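Local atomic coordinates of putative PAS/PAC sensor protein (Nakamurella multipartita DSM 44233, PDB entry 6HMJ), a protein that senses blue light through a flavin-binding light-oxygen-voltage module and couples it to RNA binding and translational regulation. Residues S246-V251 with E269-Y274; S298-A303 with V310-R315; N316-Q319 with A323-N326. All coordinates share one frame; numbering follows the deposited sequence.

Contact 1 of 3, residues S246-V251 with E269-Y274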
loop_
_atom_site.group_PDB
_atom_site.type_symbol
_atom_site.label_atom_id
_atom_site.label_comp_id
_atom_site.label_asym_id
_atom_site.label_seq_id
_atom_site.Cartn_x
_atom_site.Cartn_y
_atom_site.Cartn_z
ATOM N N SER A 246 12.348 -27.685 -18.651
ATOM C CA SER A 246 12.322 -26.876 -17.440
ATOM C C SER A 246 11.266 -27.313 -16.432
ATOM O O SER A 246 11.296 -26.831 -15.295
ATOM C CB SER A 246 12.081 -25.407 -17.794
ATOM O OG SER A 246 10.914 -25.254 -18.582
ATOM N N VAL A 247 10.352 -28.203 -16.802
ATOM C CA VAL A 247 9.320 -28.670 -15.888
ATOM C C VAL A 247 9.627 -30.112 -15.502
ATOM O O VAL A 247 10.318 -30.846 -16.217
ATOM C CB VAL A 247 7.900 -28.548 -16.485
ATOM C CG1 VAL A 247 7.565 -27.096 -16.753
ATOM C CG2 VAL A 247 7.768 -29.373 -17.759
ATOM N N ALA A 248 9.091 -30.522 -14.357
ATOM C CA ALA A 248 9.441 -31.816 -13.790
ATOM C C ALA A 248 8.798 -32.942 -14.584
ATOM O O ALA A 248 7.635 -32.855 -14.989
ATOM C CB ALA A 248 9.004 -31.895 -12.328
ATOM N N ILE A 249 9.568 -34.005 -14.805
ATOM C CA ILE A 249 9.090 -35.207 -15.475
ATOM C C ILE A 249 9.512 -36.410 -14.642
ATOM O O ILE A 249 10.674 -36.512 -14.232
ATOM C CB ILE A 249 9.644 -35.317 -16.909
ATOM C CG1 ILE A 249 9.280 -34.062 -17.710
ATOM C CG2 ILE A 249 9.115 -36.583 -17.594
ATOM C CD1 ILE A 249 9.852 -34.033 -19.109
ATOM N N THR A 250 8.566 -37.308 -14.381
ATOM C CA THR A 250 8.838 -38.526 -13.634
ATOM C C THR A 250 8.112 -39.690 -14.293
ATOM O O THR A 250 7.059 -39.515 -14.916
ATOM C CB THR A 250 8.408 -38.402 -12.166
ATOM O OG1 THR A 250 7.030 -38.016 -12.101
ATOM C CG2 THR A 250 9.258 -37.366 -11.447
ATOM N N VAL A 251 8.688 -40.879 -14.156
ATOM C CA VAL A 251 8.090 -42.106 -14.669
ATOM C C VAL A 251 8.069 -43.138 -13.551
ATOM O O VAL A 251 9.069 -43.315 -12.843
ATOM C CB VAL A 251 8.847 -42.654 -15.893
ATOM C CG1 VAL A 251 8.134 -43.881 -16.449
ATOM C CG2 VAL A 251 8.990 -41.579 -16.964
ATOM N N GLU A 269 14.306 -32.562 -9.611
ATOM C CA GLU A 269 15.250 -32.410 -8.510
ATOM C C GLU A 269 15.223 -30.992 -7.955
ATOM O O GLU A 269 15.226 -30.797 -6.734
ATOM C CB GLU A 269 16.658 -32.783 -8.975
ATOM C CG GLU A 269 16.771 -34.208 -9.524
ATOM C CD GLU A 269 18.198 -34.607 -9.864
ATOM O OE1 GLU A 269 19.140 -33.918 -9.415
ATOM O OE2 GLU A 269 18.378 -35.622 -10.570
ATOM N N ARG A 270 15.187 -29.986 -8.834
ATOM C CA ARG A 270 15.082 -28.607 -8.367
ATOM C C ARG A 270 13.763 -28.370 -7.644
ATOM O O ARG A 270 13.726 -27.706 -6.602
ATOM C CB ARG A 270 15.239 -27.628 -9.532
ATOM C CG ARG A 270 16.663 -27.501 -10.053
ATOM C CD ARG A 270 16.765 -26.485 -11.187
ATOM N NE ARG A 270 17.152 -27.099 -12.456
ATOM C CZ ARG A 270 16.331 -27.316 -13.484
ATOM N NH1 ARG A 270 15.050 -26.973 -13.420
ATOM N NH2 ARG A 270 16.799 -27.884 -14.588
ATOM N N LEU A 271 12.664 -28.899 -8.188
ATOM C CA LEU A 271 11.349 -28.637 -7.611
ATOM C C LEU A 271 11.241 -29.202 -6.202
ATOM O O LEU A 271 10.737 -28.532 -5.293
ATOM C CB LEU A 271 10.267 -29.244 -8.504
ATOM C CG LEU A 271 8.831 -29.263 -7.980
ATOM C CD1 LEU A 271 8.287 -27.851 -7.886
ATOM C CD2 LEU A 271 7.949 -30.134 -8.865
ATOM N N THR A 272 11.713 -30.428 -5.998
ATOM C CA THR A 272 11.494 -31.140 -4.748
ATOM C C THR A 272 12.695 -31.114 -3.814
ATOM O O THR A 272 12.537 -31.413 -2.626
ATOM C CB THR A 272 11.127 -32.603 -5.030
ATOM O OG1 THR A 272 12.227 -33.257 -5.682
ATOM C CG2 THR A 272 9.892 -32.683 -5.915
ATOM N N GLY A 273 13.879 -30.769 -4.311
ATOM C CA GLY A 273 15.079 -30.881 -3.513
ATOM C C GLY A 273 15.599 -32.290 -3.355
ATOM O O GLY A 273 16.530 -32.504 -2.571
ATOM N N TYR A 274 15.026 -33.256 -4.073
ATOM C CA TYR A 274 15.488 -34.637 -4.060
ATOM C C TYR A 274 16.336 -34.929 -5.290
ATOM O O TYR A 274 15.973 -34.559 -6.409
ATOM C CB TYR A 274 14.308 -35.613 -4.031
ATOM C CG TYR A 274 13.585 -35.692 -2.707
ATOM C CD1 TYR A 274 14.067 -36.494 -1.680
ATOM C CD2 TYR A 274 12.420 -34.973 -2.485
ATOM C CE1 TYR A 274 13.410 -36.572 -0.468
ATOM C CE2 TYR A 274 11.755 -35.044 -1.275
ATOM C CZ TYR A 274 12.255 -35.846 -0.270
ATOM O OH TYR A 274 11.597 -35.920 0.936
#
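The methyl of Ala248 meets one branch of Leu271, CB to CD2 at 4.0 Å, and this is the apolar part of a small interface. Both side chains leave the backbone toward the facing segment. Leu271 reaches the methyl because its CG lies anti to the backbone N (chi1 171°), which carries the isobutyl group out from the last turn of helix 266-272. The one-carbon side chain of Ala248 suits a place where the chain passes close to that helix; the methyl also rests on Phe268. Both Ala248 and Leu271 touch Gln347, a residue of the FMN site.

The polar approach is looser. Arg270 bends at chi3, and its NH1 comes to 4.2 Å from Ser246 O, with the oxygen at the guanidinium edge near its plane; at that distance any attraction is probably a weak electrostatic one, short of a hydrogen bond.

In the PAS fold of the light-oxygen-voltage type, 246-251 runs from a loop into the start of strand 250-253, whereas 269-274 ends the short helix that follows strand 261-264.

Hydrogen bonds within 269-274 shape the exit from this helix. Gly273 N donates to Glu269 O at 2.8 Å, and Gly273 then takes a positive phi of 76°, a conformation that comes easily to a residue without a side chain. Thr272 OG1 accepts from Tyr274 N at 3.2 Å, an ST turn. The same hydroxyl is hydrogen-bonded to Phe268 O, which ties the turn back to the helix, while CB of Thr272 sits at the in-plane edge of the Tyr274 ring.

Contact 2 of 3, residues S298-A303 with V310-R315. With FMN (flavin mononucleotide), chain E.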
loop_
_atom_site.group_PDB
_atom_site.type_symbol
_atom_site.label_atom_id
_atom_site.label_comp_id
_atom_site.label_asym_id
_atom_site.label_seq_id
_atom_site.Cartn_x
_atom_site.Cartn_y
_atom_site.Cartn_z
ATOM N N SER A 298 -6.826 -42.122 -2.033
ATOM C CA SER A 298 -7.680 -43.126 -2.655
ATOM C C SER A 298 -8.087 -42.717 -4.064
ATOM O O SER A 298 -8.148 -43.558 -4.968
ATOM C CB SER A 298 -8.916 -43.360 -1.788
ATOM O OG SER A 298 -9.761 -44.337 -2.368
ATOM N N ALA A 299 -8.365 -41.428 -4.274
ATOM C CA ALA A 299 -8.715 -40.963 -5.611
ATOM C C ALA A 299 -7.579 -41.213 -6.591
ATOM O O ALA A 299 -7.808 -41.666 -7.719
ATOM C CB ALA A 299 -9.073 -39.478 -5.569
ATOM N N ILE A 300 -6.344 -40.942 -6.171
ATOM C CA ILE A 300 -5.191 -41.176 -7.035
ATOM C C ILE A 300 -5.025 -42.668 -7.302
ATOM O O ILE A 300 -4.864 -43.095 -8.451
ATOM C CB ILE A 300 -3.927 -40.568 -6.403
ATOM C CG1 ILE A 300 -4.114 -39.062 -6.183
ATOM C CG2 ILE A 300 -2.718 -40.830 -7.283
ATOM C CD1 ILE A 300 -3.073 -38.431 -5.276
ATOM N N ARG A 301 -5.059 -43.481 -6.242
ATOM C CA ARG A 301 -4.949 -44.929 -6.398
ATOM C C ARG A 301 -5.970 -45.459 -7.396
ATOM O O ARG A 301 -5.634 -46.245 -8.289
ATOM C CB ARG A 301 -5.129 -45.607 -5.038
ATOM C CG ARG A 301 -3.880 -45.621 -4.177
ATOM C CD ARG A 301 -4.012 -46.560 -2.981
ATOM N NE ARG A 301 -4.516 -45.860 -1.797
ATOM C CZ ARG A 301 -5.781 -45.853 -1.383
ATOM N NH1 ARG A 301 -6.720 -46.517 -2.046
ATOM N NH2 ARG A 301 -6.108 -45.174 -0.291
ATOM N N SER A 302 -7.225 -45.028 -7.265
ATOM C CA SER A 302 -8.273 -45.542 -8.139
ATOM C C SER A 302 -8.018 -45.152 -9.590
ATOM O O SER A 302 -8.155 -45.982 -10.497
ATOM C CB SER A 302 -9.635 -45.027 -7.674
ATOM O OG SER A 302 -10.684 -45.838 -8.174
ATOM N N ALA A 303 -7.642 -43.893 -9.828
ATOM C CA ALA A 303 -7.344 -43.450 -11.186
ATOM C C ALA A 303 -6.230 -44.289 -11.797
ATOM O O ALA A 303 -6.343 -44.763 -12.934
ATOM C CB ALA A 303 -6.960 -41.969 -11.179
ATOM N N VAL A 310 -5.490 -38.356 -15.294
ATOM C CA VAL A 310 -6.067 -37.437 -14.325
ATOM C C VAL A 310 -5.060 -36.347 -13.992
ATOM O O VAL A 310 -3.848 -36.519 -14.134
ATOM C CB VAL A 310 -6.498 -38.152 -13.021
ATOM C CG1 VAL A 310 -7.502 -39.250 -13.318
ATOM C CG2 VAL A 310 -5.279 -38.711 -12.290
ATOM N N THR A 311 -5.588 -35.214 -13.541
ATOM C CA THR A 311 -4.789 -34.134 -12.981
ATOM C C THR A 311 -5.136 -34.009 -11.504
ATOM O O THR A 311 -6.316 -34.010 -11.140
ATOM C CB THR A 311 -5.052 -32.812 -13.702
ATOM O OG1 THR A 311 -4.722 -32.950 -15.091
ATOM C CG2 THR A 311 -4.210 -31.698 -13.091
ATOM N N THR A 312 -4.113 -33.906 -10.662
ATOM C CA THR A 312 -4.301 -33.873 -9.220
ATOM C C THR A 312 -3.631 -32.637 -8.645
ATOM O O THR A 312 -2.476 -32.346 -8.965
ATOM C CB THR A 312 -3.730 -35.132 -8.560
ATOM O OG1 THR A 312 -4.596 -36.243 -8.826
ATOM C CG2 THR A 312 -3.588 -34.948 -7.053
ATOM N N LEU A 313 -4.363 -31.914 -7.804
ATOM C CA LEU A 313 -3.801 -30.852 -6.980
ATOM C C LEU A 313 -3.662 -31.385 -5.561
ATOM O O LEU A 313 -4.613 -31.952 -5.012
ATOM C CB LEU A 313 -4.686 -29.607 -7.006
ATOM C CG LEU A 313 -4.202 -28.414 -6.181
ATOM C CD1 LEU A 313 -2.866 -27.902 -6.707
ATOM C CD2 LEU A 313 -5.242 -27.300 -6.172
ATOM N N ILE A 314 -2.475 -31.229 -4.980
ATOM C CA ILE A 314 -2.192 -31.804 -3.672
ATOM C C ILE A 314 -1.108 -30.981 -2.996
ATOM O O ILE A 314 -0.264 -30.367 -3.653
ATOM C CB ILE A 314 -1.783 -33.293 -3.792
ATOM C CG1 ILE A 314 -1.747 -33.955 -2.413
ATOM C CG2 ILE A 314 -0.435 -33.425 -4.494
ATOM C CD1 ILE A 314 -1.617 -35.465 -2.465
ATOM N N ARG A 315 -1.138 -30.979 -1.667
ATOM C CA ARG A 315 -0.149 -30.263 -0.873
ATOM C C ARG A 315 1.082 -31.147 -0.703
ATOM O O ARG A 315 0.969 -32.309 -0.300
ATOM C CB ARG A 315 -0.752 -29.885 0.481
ATOM C CG ARG A 315 0.075 -28.921 1.321
ATOM C CD ARG A 315 0.020 -27.502 0.766
ATOM N NE ARG A 315 0.613 -26.525 1.678
ATOM C CZ ARG A 315 0.934 -25.279 1.338
ATOM N NH1 ARG A 315 0.723 -24.847 0.102
ATOM N NH2 ARG A 315 1.468 -24.462 2.237
HETATM N N1 FMN E . 1.756 -38.003 -5.271
HETATM C C2 FMN E . 2.111 -36.822 -4.719
HETATM O O2 FMN E . 1.621 -36.497 -3.616
HETATM N N3 FMN E . 2.974 -35.978 -5.309
HETATM C C4 FMN E . 3.546 -36.240 -6.488
HETATM O O4 FMN E . 4.344 -35.430 -7.006
HETATM C C4A FMN E . 3.213 -37.513 -7.160
HETATM N N5 FMN E . 3.748 -37.854 -8.348
HETATM C C5A FMN E . 3.420 -39.028 -8.936
HETATM C C6 FMN E . 3.988 -39.344 -10.166
HETATM C C7 FMN E . 3.677 -40.541 -10.795
HETATM C C7M FMN E . 4.306 -40.866 -12.123
HETATM C C8 FMN E . 2.723 -41.484 -10.152
HETATM C C8M FMN E . 2.352 -42.790 -10.801
HETATM C C9 FMN E . 2.151 -41.167 -8.929
HETATM C C9A FMN E . 2.460 -39.972 -8.287
HETATM N N10 FMN E . 1.894 -39.622 -7.033
HETATM C C10 FMN E . 2.257 -38.395 -6.460
HETATM C "C1'" FMN E . 0.932 -40.461 -6.309
HETATM C "C2'" FMN E . 1.639 -41.323 -5.282
HETATM O "O2'" FMN E . 2.915 -41.748 -5.766
HETATM C "C3'" FMN E . 0.779 -42.535 -4.982
HETATM O "O3'" FMN E . 0.564 -43.265 -6.200
HETATM C "C4'" FMN E . -0.580 -42.179 -4.399
HETATM O "O4'" FMN E . -0.421 -41.420 -3.200
HETATM C "C5'" FMN E . -1.303 -43.496 -4.158
HETATM O "O5'" FMN E . -1.855 -43.569 -2.851
HETATM P P FMN E . -1.099 -44.433 -1.729
HETATM O O1P FMN E . -1.980 -44.231 -0.523
HETATM O O2P FMN E . -1.099 -45.834 -2.294
HETATM O O3P FMN E . 0.289 -43.846 -1.647
#
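Helix 294-305 packs against the PAS sheet at strand 310-317, where Ile300 and Ala303 touch Val310, Thr312 and Ile314 of the strand. The two short axes run nearly antiparallel, at 164° and 10.0 Å apart, a spacing bridged by small and branched side chains. Ala303 sets its methyl against both branches of Val310, with CB 3.5 Å from CG1; its small size lets the helix sit low at this end.

One turn earlier Ile300 fills the larger interval. Its chain crosses Thr312 at about a right angle, CG1 lying 3.9 Å from OG1 and CD1 resting on the threonine methyl CG2. CD1 also meets Ile314 CD1, tip to tip at 4.3 Å. Thr312 keeps its buried hydroxyl satisfied through Thr214 OG1 on strand 213-216, leaving the methyl for the apolar contact.

The other branch of Ile300, CG2, stands anti to the backbone N (chi1 -59° for CG1) and reaches the ribityl chain, 3.8 Å from FMN C1'. From the strand, Ile314 CD1 approaches FMN O2 at 3.6 Å. Arg301 bends at chi3 to bring the guanidinium edge to the phosphate, the phosphorus near its plane; NE makes a weak hydrogen bond to FMN O1P at 3.3 Å. A leucine in place of Arg301 would remove the guanidinium and its NE bond, and the phosphate would probably be less firmly held at O1P. An isoleucine against the ribityl chain, another beside O2 and an arginine at the phosphate are in keeping with a light-oxygen-voltage pocket, between helices and sheet of a PAS domain.

Contact 3 of 3, residues N316-Q319 with A323-N326; sequences NFRQ and AFWN. With FMN (flavin mononucleotide), chain E.
Ala323 pairs with Phe317 as an antiparallel non-hydrogen-bonded pair, its CB lying 3.7 Å from Phe317 CE2; a methyl is small enough to leave room for that ring. Its CA also gives a CA-H...O contact to Asn316 O.

Phe324 forms the next, hydrogen-bonded pair with Asn316. Asn316 N donates to Phe324 O at 3.0 Å, and Phe324 N returns a bond to Asn316 O. With CG between the backbone N and the carbonyl carbon (chi1 67°), the ring turns back over the partner strand, so that Asn316 CB lies over one face in a CH-pi contact, and CG of Arg318 packs obliquely beside it.

Trp325 points away, and Asn326 returns to the pocket. Its ND2 donates to Asn316 OD1 at 2.7 Å, the two amide planes 82° apart. That oxygen also accepts from FMN N3 at 3.1 Å, while Asn316 ND2 donates to FMN O2 at 3.3 Å. Asn316 suits its place because its one amide both accepts from N3 and donates to O2.

The segments form the closing end of the hairpin of strands 310-317 and 323-334, with helix 351-372 packed on Phe324 and Trp325.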
loop_
_atom_site.group_PDB
_atom_site.type_symbol
_atom_site.label_atom_id
_atom_site.label_comp_id
_atom_site.label_asym_id
_atom_site.label_seq_id
_atom_site.Cartn_x
_atom_site.Cartn_y
_atom_site.Cartn_z
ATOM N N ASN A 316 2.255 -30.604 -1.028
ATOM C CA ASN A 316 3.496 -31.365 -1.034
ATOM C C ASN A 316 4.576 -30.615 -0.267
ATOM O O ASN A 316 4.402 -29.461 0.137
ATOM C CB ASN A 316 3.999 -31.631 -2.461
ATOM C CG ASN A 316 3.323 -32.821 -3.138
ATOM O OD1 ASN A 316 3.595 -33.077 -4.306
ATOM N ND2 ASN A 316 2.463 -33.546 -2.423
ATOM N N PHE A 317 5.715 -31.286 -0.099
ATOM C CA PHE A 317 6.812 -30.771 0.710
ATOM C C PHE A 317 8.132 -31.213 0.103
ATOM O O PHE A 317 8.299 -32.388 -0.235
ATOM C CB PHE A 317 6.692 -31.265 2.157
ATOM C CG PHE A 317 5.320 -31.087 2.738
ATOM C CD1 PHE A 317 4.357 -32.070 2.587
ATOM C CD2 PHE A 317 4.985 -29.926 3.413
ATOM C CE1 PHE A 317 3.090 -31.903 3.109
ATOM C CE2 PHE A 317 3.721 -29.755 3.938
ATOM C CZ PHE A 317 2.772 -30.743 3.784
ATOM N N ARG A 318 9.061 -30.271 -0.029
ATOM C CA ARG A 318 10.390 -30.576 -0.530
ATOM C C ARG A 318 11.176 -31.357 0.522
ATOM O O ARG A 318 10.723 -31.563 1.651
ATOM C CB ARG A 318 11.122 -29.288 -0.905
ATOM C CG ARG A 318 10.326 -28.379 -1.833
ATOM C CD ARG A 318 11.104 -27.125 -2.213
ATOM N NE ARG A 318 11.481 -26.326 -1.049
ATOM C CZ ARG A 318 12.067 -25.134 -1.114
ATOM N NH1 ARG A 318 12.340 -24.584 -2.290
ATOM N NH2 ARG A 318 12.378 -24.487 -0.000
ATOM N N GLN A 319 12.378 -31.798 0.141
ATOM C CA GLN A 319 13.209 -32.543 1.078
ATOM C C GLN A 319 13.580 -31.706 2.297
ATOM O O GLN A 319 13.916 -32.272 3.343
ATOM C CB GLN A 319 14.477 -33.052 0.388
ATOM C CG GLN A 319 15.368 -33.889 1.294
ATOM C CD GLN A 319 16.281 -34.850 0.535
ATOM O OE1 GLN A 319 16.686 -35.885 1.069
ATOM N NE2 GLN A 319 16.619 -34.504 -0.704
ATOM N N ALA A 323 6.632 -26.273 2.042
ATOM C CA ALA A 323 5.432 -26.738 1.370
ATOM C C ALA A 323 5.235 -26.014 0.046
ATOM O O ALA A 323 5.802 -24.948 -0.202
ATOM C CB ALA A 323 4.206 -26.534 2.265
ATOM N N PHE A 324 4.434 -26.628 -0.819
ATOM C CA PHE A 324 4.045 -26.013 -2.078
ATOM C C PHE A 324 2.847 -26.775 -2.622
ATOM O O PHE A 324 2.660 -27.956 -2.320
ATOM C CB PHE A 324 5.200 -26.009 -3.087
ATOM C CG PHE A 324 5.603 -27.382 -3.565
ATOM C CD1 PHE A 324 6.433 -28.186 -2.796
ATOM C CD2 PHE A 324 5.160 -27.862 -4.786
ATOM C CE1 PHE A 324 6.806 -29.442 -3.233
ATOM C CE2 PHE A 324 5.532 -29.121 -5.228
ATOM C CZ PHE A 324 6.356 -29.911 -4.449
ATOM N N TRP A 325 2.030 -26.084 -3.410
ATOM C CA TRP A 325 0.915 -26.731 -4.086
ATOM C C TRP A 325 1.412 -27.377 -5.369
ATOM O O TRP A 325 2.069 -26.727 -6.191
ATOM C CB TRP A 325 -0.197 -25.731 -4.393
ATOM C CG TRP A 325 -1.057 -25.405 -3.214
ATOM C CD1 TRP A 325 -1.003 -24.284 -2.441
ATOM C CD2 TRP A 325 -2.104 -26.217 -2.672
ATOM N NE1 TRP A 325 -1.954 -24.346 -1.450
ATOM C CE2 TRP A 325 -2.643 -25.525 -1.571
ATOM C CE3 TRP A 325 -2.640 -27.464 -3.014
ATOM C CZ2 TRP A 325 -3.689 -26.036 -0.808
ATOM C CZ3 TRP A 325 -3.678 -27.968 -2.255
ATOM C CH2 TRP A 325 -4.192 -27.255 -1.165
ATOM N N ASN A 326 1.090 -28.655 -5.542
ATOM C CA ASN A 326 1.571 -29.458 -6.659
ATOM C C ASN A 326 0.372 -29.879 -7.495
ATOM O O ASN A 326 -0.436 -30.705 -7.057
ATOM C CB ASN A 326 2.342 -30.678 -6.146
ATOM C CG ASN A 326 2.938 -31.526 -7.266
ATOM O OD1 ASN A 326 2.620 -31.355 -8.444
ATOM N ND2 ASN A 326 3.809 -32.456 -6.890
HETATM N N1 FMN E . 1.756 -38.003 -5.271
HETATM C C2 FMN E . 2.111 -36.822 -4.719
HETATM O O2 FMN E . 1.621 -36.497 -3.616
HETATM N N3 FMN E . 2.974 -35.978 -5.309
HETATM C C4 FMN E . 3.546 -36.240 -6.488
HETATM O O4 FMN E . 4.344 -35.430 -7.006
HETATM C C4A FMN E . 3.213 -37.513 -7.160
HETATM N N5 FMN E . 3.748 -37.854 -8.348
HETATM C C5A FMN E . 3.420 -39.028 -8.936
HETATM C C6 FMN E . 3.988 -39.344 -10.166
HETATM C C7 FMN E . 3.677 -40.541 -10.795
HETATM C C7M FMN E . 4.306 -40.866 -12.123
HETATM C C8 FMN E . 2.723 -41.484 -10.152
HETATM C C8M FMN E . 2.352 -42.790 -10.801
HETATM C C9 FMN E . 2.151 -41.167 -8.929
HETATM C C9A FMN E . 2.460 -39.972 -8.287
HETATM N N10 FMN E . 1.894 -39.622 -7.033
HETATM C C10 FMN E . 2.257 -38.395 -6.460
HETATM C "C1'" FMN E . 0.932 -40.461 -6.309
HETATM C "C2'" FMN E . 1.639 -41.323 -5.282
HETATM O "O2'" FMN E . 2.915 -41.748 -5.766
HETATM C "C3'" FMN E . 0.779 -42.535 -4.982
HETATM O "O3'" FMN E . 0.564 -43.265 -6.200
HETATM C "C4'" FMN E . -0.580 -42.179 -4.399
HETATM O "O4'" FMN E . -0.421 -41.420 -3.200
HETATM C "C5'" FMN E . -1.303 -43.496 -4.158
HETATM O "O5'" FMN E . -1.855 -43.569 -2.851
HETATM P P FMN E . -1.099 -44.433 -1.729
HETATM O O1P FMN E . -1.980 -44.231 -0.523
HETATM O O2P FMN E . -1.099 -45.834 -2.294
HETATM O O3P FMN E . 0.289 -43.846 -1.647
#

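All three contacts belong to one PAS domain and gather round its flavin. Contacts 2 and 3, whose centres are 15 Å apart, share strand 310-317 and are joined across the hairpin by Ile314 O and Asn326 N, 2.9 Å apart. Contact 2 meets the phosphate and ribityl chain and, through Ile314, also O2; contact 3 binds the pyrimidine edge. Contact 1, centred 11 Å from contact 3, meets it at the helix exit: Thr272 O is 2.8 Å from Gln319 N, and Gly273 O bonds Gln319 NE2. Contacts 1 and 2 do not touch, with nearest atoms about 10 Å apart; Gln347 of the FMN site lies beside both Leu271 and Asn326.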